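Local coordinates for protein IMPACT family member YigZ (Escherichia coli, PDB 1VI7) that is an IMPACT family member of unknown function that may bind guanyl ribonucleotides and perhaps hydrolyse ribonucleoside triphosphates, at residues G163-S168 / V174-A179. Sequence-based numbering, arbitrary orientation.
Sequences GKIINS and VLLRVA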
loop_
_atom_site.group_PDB
_atom_site.type_symbol
_atom_site.label_atom_id
_atom_site.label_comp_id
_atom_site.label_asym_id
_atom_site.label_seq_id
_atom_site.Cartn_x
_atom_site.Cartn_y
_atom_site.Cartn_z
ATOM N N GLY A 163 -0.288 9.951 -17.588
ATOM C CA GLY A 163 0.919 10.399 -16.956
ATOM C C GLY A 163 0.574 11.438 -15.888
ATOM O O GLY A 163 -0.465 12.078 -15.936
ATOM N N LYS A 164 1.519 11.626 -15.000
ATOM C CA LYS A 164 1.390 12.529 -13.859
ATOM C C LYS A 164 2.755 13.203 -13.632
ATOM O O LYS A 164 3.829 12.591 -13.676
ATOM C CB LYS A 164 0.992 11.757 -12.601
ATOM C CG LYS A 164 0.045 12.419 -11.643
ATOM C CD LYS A 164 0.467 13.817 -11.254
ATOM C CE LYS A 164 -0.052 14.228 -9.888
ATOM N NZ LYS A 164 1.005 14.110 -8.842
ATOM N N ILE A 165 2.681 14.516 -13.616
ATOM C CA ILE A 165 3.821 15.385 -13.321
ATOM C C ILE A 165 4.067 15.343 -11.813
ATOM O O ILE A 165 3.221 15.752 -11.021
ATOM C CB ILE A 165 3.444 16.783 -13.801
ATOM C CG1 ILE A 165 4.409 17.890 -13.442
ATOM C CG2 ILE A 165 2.042 17.116 -13.293
ATOM C CD1 ILE A 165 4.077 19.092 -14.365
ATOM N N ILE A 166 5.156 14.712 -11.409
ATOM C CA ILE A 166 5.528 14.548 -10.039
ATOM C C ILE A 166 5.977 15.795 -9.306
ATOM O O ILE A 166 5.553 16.012 -8.153
ATOM C CB ILE A 166 6.647 13.489 -9.846
ATOM C CG1 ILE A 166 6.123 12.100 -10.196
ATOM C CG2 ILE A 166 7.149 13.515 -8.414
ATOM C CD1 ILE A 166 4.736 11.831 -9.618
ATOM N N ASN A 167 7.029 16.449 -9.789
ATOM C CA ASN A 167 7.501 17.646 -9.081
ATOM C C ASN A 167 8.133 18.606 -10.052
ATOM O O ASN A 167 8.757 18.204 -11.026
ATOM C CB ASN A 167 8.344 17.301 -7.876
ATOM C CG ASN A 167 9.661 16.644 -8.178
ATOM O OD1 ASN A 167 10.614 17.313 -8.595
ATOM N ND2 ASN A 167 9.769 15.335 -7.982
ATOM N N SER A 168 7.943 19.901 -9.827
ATOM C CA SER A 168 8.496 20.895 -10.744
ATOM C C SER A 168 9.613 21.687 -10.073
ATOM O O SER A 168 9.589 21.822 -8.869
ATOM C CB SER A 168 7.402 21.872 -11.184
ATOM O OG SER A 168 6.314 21.214 -11.804
ATOM N N VAL A 174 12.481 24.725 -17.085
ATOM C CA VAL A 174 11.646 23.963 -16.133
ATOM C C VAL A 174 12.224 22.584 -15.981
ATOM O O VAL A 174 12.696 22.024 -16.969
ATOM C CB VAL A 174 10.185 23.898 -16.552
ATOM C CG1 VAL A 174 9.372 23.191 -15.451
ATOM C CG2 VAL A 174 9.585 25.267 -16.842
ATOM N N LEU A 175 12.449 22.136 -14.751
ATOM C CA LEU A 175 12.923 20.788 -14.571
ATOM C C LEU A 175 11.805 19.965 -13.891
ATOM O O LEU A 175 11.396 20.237 -12.795
ATOM C CB LEU A 175 14.218 20.560 -13.871
ATOM C CG LEU A 175 14.628 19.051 -13.970
ATOM C CD1 LEU A 175 15.467 18.855 -15.215
ATOM C CD2 LEU A 175 15.243 18.567 -12.684
ATOM N N LEU A 176 11.296 19.082 -14.723
ATOM C CA LEU A 176 10.153 18.227 -14.424
ATOM C C LEU A 176 10.618 16.792 -14.139
ATOM O O LEU A 176 11.568 16.224 -14.721
ATOM C CB LEU A 176 9.243 18.284 -15.641
ATOM C CG LEU A 176 7.845 18.800 -15.721
ATOM C CD1 LEU A 176 7.485 20.065 -14.991
ATOM C CD2 LEU A 176 7.425 18.973 -17.208
ATOM N N ARG A 177 9.971 16.175 -13.179
ATOM C CA ARG A 177 10.147 14.773 -12.794
ATOM C C ARG A 177 8.787 14.131 -13.135
ATOM O O ARG A 177 7.784 14.705 -12.648
ATOM C CB ARG A 177 10.357 14.711 -11.288
ATOM C CG ARG A 177 10.402 13.318 -10.693
ATOM C CD ARG A 177 11.403 12.466 -11.405
ATOM N NE ARG A 177 12.093 11.466 -10.688
ATOM C CZ ARG A 177 12.488 11.320 -9.447
ATOM N NH1 ARG A 177 12.226 12.244 -8.528
ATOM N NH2 ARG A 177 13.174 10.217 -9.110
ATOM N N VAL A 178 8.634 13.463 -14.274
ATOM C CA VAL A 178 7.335 12.915 -14.651
ATOM C C VAL A 178 7.250 11.408 -14.419
ATOM O O VAL A 178 8.276 10.756 -14.323
ATOM C CB VAL A 178 7.009 13.157 -16.136
ATOM C CG1 VAL A 178 6.583 14.598 -16.341
ATOM C CG2 VAL A 178 8.227 12.785 -16.980
ATOM N N ALA A 179 6.023 10.933 -14.324
ATOM C CA ALA A 179 5.691 9.543 -14.121
ATOM C C ALA A 179 4.554 9.115 -15.061
ATOM O O ALA A 179 3.462 9.666 -15.005
ATOM C CB ALA A 179 5.266 9.279 -12.679
HETATM O O HOH W 1 12.794 17.889 -10.732
HETATM O O HOH W 2 12.496 15.235 -8.239
#
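Lys164 and Ala179 form an antiparallel hydrogen-bonded pair. Lys164 N donates to Ala179 O and Ala179 N to Lys164 O, each at 2.8 Å. Next, Ile165 and Val178 are a non-hydrogen-bonded pair. The register then slips by one residue. Ile166 N reaches Arg177 O at 2.9 Å, and Asn167 N adds a weak second bond to the same oxygen. Arg177 N returns a bond to Asn167 O at 3.2 Å.

The closely packed face carries Ile165, Val178, Leu176 and Ser168. Ile165 holds CG1 anti to its backbone N (chi1 173°). With chi2 also extended (163°), CD1 is carried out over the face and forward to Leu176 CD1 at 3.6 Å. Ser168 OG touches Leu176 CD1 as well. Helix 151-160 covers this side, where Leu158 meets both Ile165 and Val178.

The other face is more open and more polar. Ile166 lies alongside Arg177 and also sets CG1 against Ala179 CB at 3.9 Å. The Asn167 amide passes over the aliphatic root of Arg177, with ND2 3.4 Å from Arg177 CB. ND2 sits at the guanidinium edge, near its plane. The two planes stand 83° apart, so this is not a stack. A water accepts from Asn167 ND2 and, weakly, from Arg177 NH1. A second water donates to Asn167 OD1 and weakly to Leu175 O. Arg177 NH2 has a long, weak ion pair with Glu141 OE1.

Ile166 and Asn167 opposite Arg177 form a classic beta bulge. It shifts the register within the hairpin of strands 164-170 and 174-180; pairing continues to Ser168 and Leu176. Strand 164-170 is outermost in the sheet of a ferredoxin-like beta-alpha-beta-beta-alpha-beta fold, consistent with the EF-G C-terminal clan.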